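Local coordinates for methyl-accepting/DNA response regulator (Bacillus cereus, PDB 3D6W), which binds DNA through its LytTR domain, the part present here, and probably acts as a phosphorelay response regulator, at the interface of chains A and B. Coordinates in Å, arbitrary orientation; residue numbers count along the deposited sequence, not the author numbering. Chains: chain A/B, Methyl-accepting/DNA response regulator.

Contact 1: the interface of chains A and B. Residues chain A 3-4, 15; chain B 56, 69-70, 107.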
loop_
_atom_site.group_PDB
_atom_site.type_symbol
_atom_site.label_atom_id
_atom_site.label_comp_id
_atom_site.label_asym_id
_atom_site.label_seq_id
_atom_site.Cartn_x
_atom_site.Cartn_y
_atom_site.Cartn_z
ATOM N N SER A 3 6.696 5.743 10.230
ATOM C CA SER A 3 6.870 5.520 8.784
ATOM C C SER A 3 7.970 6.311 8.124
ATOM O O SER A 3 8.158 6.190 6.934
ATOM C CB SER A 3 5.532 5.710 8.005
ATOM O OG SER A 3 5.185 7.070 7.763
ATOM N N VAL A 4 8.670 7.121 8.903
ATOM C CA VAL A 4 9.832 7.879 8.451
ATOM C C VAL A 4 10.961 7.770 9.456
ATOM O O VAL A 4 10.724 7.611 10.647
ATOM C CB VAL A 4 9.519 9.399 8.174
ATOM C CG1 VAL A 4 8.450 9.515 7.131
ATOM C CG2 VAL A 4 9.123 10.127 9.429
ATOM N N PRO A 15 13.473 13.853 6.706
ATOM C CA PRO A 15 12.598 12.690 6.871
ATOM C C PRO A 15 12.593 11.822 5.616
ATOM O O PRO A 15 12.401 12.320 4.516
ATOM C CB PRO A 15 11.203 13.302 7.123
ATOM C CG PRO A 15 11.396 14.765 7.284
ATOM C CD PRO A 15 12.708 15.117 6.685
ATOM N N ASP B 56 1.215 7.949 12.345
ATOM C CA ASP B 56 2.507 7.697 11.715
ATOM C C ASP B 56 2.928 8.715 10.663
ATOM O O ASP B 56 4.106 8.742 10.259
ATOM C CB ASP B 56 2.581 6.288 11.121
ATOM C CG ASP B 56 1.678 6.076 9.889
ATOM O OD1 ASP B 56 0.578 6.626 9.767
ATOM O OD2 ASP B 56 2.089 5.272 9.028
ATOM N N VAL B 69 4.300 14.453 7.487
ATOM C CA VAL B 69 5.754 14.238 7.467
ATOM C C VAL B 69 6.287 13.714 6.133
ATOM O O VAL B 69 7.467 13.840 5.844
ATOM C CB VAL B 69 6.265 13.317 8.628
ATOM C CG1 VAL B 69 5.864 13.916 9.988
ATOM C CG2 VAL B 69 5.791 11.881 8.466
ATOM N N ASN B 70 5.427 13.116 5.333
ATOM C CA ASN B 70 5.833 12.579 4.040
ATOM C C ASN B 70 5.961 13.665 2.946
ATOM O O ASN B 70 6.422 13.381 1.855
ATOM C CB ASN B 70 4.840 11.479 3.605
ATOM C CG ASN B 70 4.915 10.248 4.488
ATOM O OD1 ASN B 70 5.770 9.400 4.305
ATOM N ND2 ASN B 70 4.020 10.144 5.424
ATOM N N LEU B 107 9.608 12.422 15.770
ATOM C CA LEU B 107 10.397 12.193 14.547
ATOM C C LEU B 107 11.777 11.583 14.815
ATOM O O LEU B 107 12.476 11.191 13.872
ATOM C CB LEU B 107 10.514 13.477 13.719
ATOM C CG LEU B 107 9.296 13.674 12.820
ATOM C CD1 LEU B 107 8.418 14.716 13.416
ATOM C CD2 LEU B 107 9.668 14.084 11.394
HETATM O O HOH W 1 9.290 13.024 3.823
#
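A:Val4 and B:Val69 meet methyl to methyl, their side chains inclined to one another. CG2 of B:Val69 does the touching: it lies 3.8 Å from CG1 of A:Val4 and 3.9 Å from CG2 of the same residue, a nearly even spacing that places one B methyl against the fork of the A valine. In A:Val4, CG1 is anti to the carbonyl carbon (chi1 -59°), and that branch also faces B:Asn70, whose amide oxygen OD1 is 3.9 Å away. This is loose packing, not a polar bond. B:Leu107 flanks the other branch at longer range, with its CD2 4.5 Å from CG2 of A:Val4.

Polar contacts lie on either side of the valines. On one, the hydroxyl OG of A:Ser3 donates to the backbone O of B:Asp56 over 3.2 Å. The donor stands above the carbonyl plane, 56° out of it, which argues for a weakly directed bond. The B:Asp56 carboxylate turns towards the same serine, its OD2 3.6 Å from CB. On the other, water 1 joins the carbonyls of two backbones, 2.8 Å from O of B:Val69 and 3.3 Å from O of A:Pro15.

Although the pairing may be confined to the crystal, the patch fits the start of strand 4-8 of one LytTR domain against the 3-10 helix 69-71, the loop of B:Asp56 and the end of helix 100-107 of the next.

Contact 2: the interface of chains A and B. Residues chain A 4, 6, 13, 15, 42; chain B 75, 107-109.
Backbone pairing joins A:Trp13 to B:Ile75 in an antiparallel bridge between strands 13-17 and 72-79. N of A:Trp13 donates to O of B:Ile75 over 2.8 Å, and N of B:Ile75 returns a bond of 2.7 Å to O of A:Trp13. The reciprocal pair sets these two residues opposite each other, which implies a register for the two strands.

Aromatic packing involves the same tryptophan. CD1 of B:Phe109 sits above the centre of the A:Trp13 indole, 3.3 Å from CE2, while CE1 lies over the six-membered part. The ring planes are inclined by about 40°, so the phenyl leans on the indole with its CD1-CE1 side instead of stacking flat. CG of B:Phe109 lies between its backbone N and carbonyl carbon (chi1 62°), and from there CD2, the other ortho carbon, reaches the methyl CG2 of A:Thr6 at 3.7 Å. CD1 of B:Ile75 fills in beside this methyl and also touches CG of A:Pro15, 4.0 Å away.

Side-chain and water bonds gather at the end of helix 100-107. The A:Thr6 hydroxyl OG1 donates to O of B:Leu107 over 3.0 Å, tilted from the carbonyl plane. Water 2 also binds this carbonyl and bridges it to N of A:Thr6 and to NE2 of A:His42, which is 2.8 Å from the water. The water lies at the edge of the imidazole, in its plane. O of B:Gly108 is 3.0 Å from NE2 but rises well above the ring plane, about 55° out of it, so it is a polar contact poorly placed for an in-plane N-H.

The structure alone does not show whether the pair forms in solution. In the crystal, these contacts together dock the C-terminal segment and strand 72-79 of one LytTR domain on the strands of the other and hold the two copies together.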
loop_
_atom_site.group_PDB
_atom_site.type_symbol
_atom_site.label_atom_id
_atom_site.label_comp_id
_atom_site.label_asym_id
_atom_site.label_seq_id
_atom_site.Cartn_x
_atom_site.Cartn_y
_atom_site.Cartn_z
ATOM N N VAL A 4 8.670 7.121 8.903
ATOM C CA VAL A 4 9.832 7.879 8.451
ATOM C C VAL A 4 10.961 7.770 9.456
ATOM O O VAL A 4 10.724 7.611 10.647
ATOM C CB VAL A 4 9.519 9.399 8.174
ATOM C CG1 VAL A 4 8.450 9.515 7.131
ATOM C CG2 VAL A 4 9.123 10.127 9.429
ATOM N N THR A 6 14.364 10.109 10.407
ATOM C CA THR A 6 14.954 11.442 10.233
ATOM C C THR A 6 16.459 11.286 10.287
ATOM O O THR A 6 17.013 10.899 11.310
ATOM C CB THR A 6 14.402 12.464 11.231
ATOM O OG1 THR A 6 12.960 12.434 11.182
ATOM C CG2 THR A 6 14.856 13.870 10.870
ATOM N N TRP A 13 17.732 18.360 8.830
ATOM C CA TRP A 13 17.352 16.917 8.931
ATOM C C TRP A 13 16.324 16.561 7.863
ATOM O O TRP A 13 15.423 17.359 7.538
ATOM C CB TRP A 13 16.701 16.604 10.273
ATOM C CG TRP A 13 17.551 16.667 11.468
ATOM C CD1 TRP A 13 18.305 15.652 11.997
ATOM C CD2 TRP A 13 17.684 17.778 12.354
ATOM N NE1 TRP A 13 18.910 16.073 13.138
ATOM C CE2 TRP A 13 18.549 17.378 13.384
ATOM C CE3 TRP A 13 17.156 19.075 12.373
ATOM C CZ2 TRP A 13 18.912 18.234 14.419
ATOM C CZ3 TRP A 13 17.516 19.917 13.378
ATOM C CH2 TRP A 13 18.385 19.499 14.398
ATOM N N PRO A 15 13.473 13.853 6.706
ATOM C CA PRO A 15 12.598 12.690 6.871
ATOM C C PRO A 15 12.593 11.822 5.616
ATOM O O PRO A 15 12.401 12.320 4.516
ATOM C CB PRO A 15 11.203 13.302 7.123
ATOM C CG PRO A 15 11.396 14.765 7.284
ATOM C CD PRO A 15 12.708 15.117 6.685
ATOM N N HIS A 42 21.779 8.935 12.594
ATOM C CA HIS A 42 20.679 8.808 13.499
ATOM C C HIS A 42 21.221 8.477 14.865
ATOM O O HIS A 42 22.224 7.782 14.976
ATOM C CB HIS A 42 19.692 7.718 13.065
ATOM C CG HIS A 42 18.338 7.898 13.676
ATOM N ND1 HIS A 42 18.078 7.619 14.999
ATOM C CD2 HIS A 42 17.192 8.415 13.174
ATOM C CE1 HIS A 42 16.825 7.934 15.284
ATOM N NE2 HIS A 42 16.260 8.412 14.190
ATOM N N ILE B 75 14.061 19.712 7.486
ATOM C CA ILE B 75 13.735 20.322 8.772
ATOM C C ILE B 75 14.969 21.118 9.148
ATOM O O ILE B 75 16.085 20.560 9.164
ATOM C CB ILE B 75 13.534 19.271 9.912
ATOM C CG1 ILE B 75 12.454 18.232 9.568
ATOM C CG2 ILE B 75 13.231 19.981 11.252
ATOM C CD1 ILE B 75 12.491 16.946 10.395
ATOM N N LEU B 107 9.608 12.422 15.770
ATOM C CA LEU B 107 10.397 12.193 14.547
ATOM C C LEU B 107 11.777 11.583 14.815
ATOM O O LEU B 107 12.476 11.191 13.872
ATOM C CB LEU B 107 10.514 13.477 13.719
ATOM C CG LEU B 107 9.296 13.674 12.820
ATOM C CD1 LEU B 107 8.418 14.716 13.416
ATOM C CD2 LEU B 107 9.668 14.084 11.394
ATOM N N GLY B 108 12.155 11.517 16.089
ATOM C CA GLY B 108 13.368 10.831 16.530
ATOM C C GLY B 108 14.722 11.452 16.218
ATOM O O GLY B 108 15.685 10.732 15.940
ATOM N N PHE B 109 14.810 12.777 16.250
ATOM C CA PHE B 109 16.109 13.463 16.226
ATOM C C PHE B 109 16.272 14.274 17.537
ATOM O O PHE B 109 15.297 14.637 18.174
ATOM C CB PHE B 109 16.306 14.265 14.930
ATOM C CG PHE B 109 15.300 15.370 14.717
ATOM C CD1 PHE B 109 15.657 16.702 14.913
ATOM C CD2 PHE B 109 14.024 15.088 14.293
ATOM C CE1 PHE B 109 14.746 17.705 14.709
ATOM C CE2 PHE B 109 13.099 16.096 14.099
ATOM C CZ PHE B 109 13.455 17.395 14.295
HETATM O O HOH W 2 13.723 8.923 13.029
#

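Contact 1 and contact 2 are neighbouring parts of one interface, the centres of their C-alpha atoms lying about 8 Å apart. A:Val4, A:Pro15 and B:Leu107 belong to both, so strands 4-8 and 13-17 of chain A and helix 100-107 of chain B run through the pair. Contact 1 is the smaller patch, hiding 195 Å² against 260 Å², and lacks the strand pairing of contact 2. The whole interface is not an exact two-fold, and the two copies offer different surfaces in the patches described. The deposited assembly holds four copies; the structure alone does not show whether this asymmetric contact forms outside the crystal.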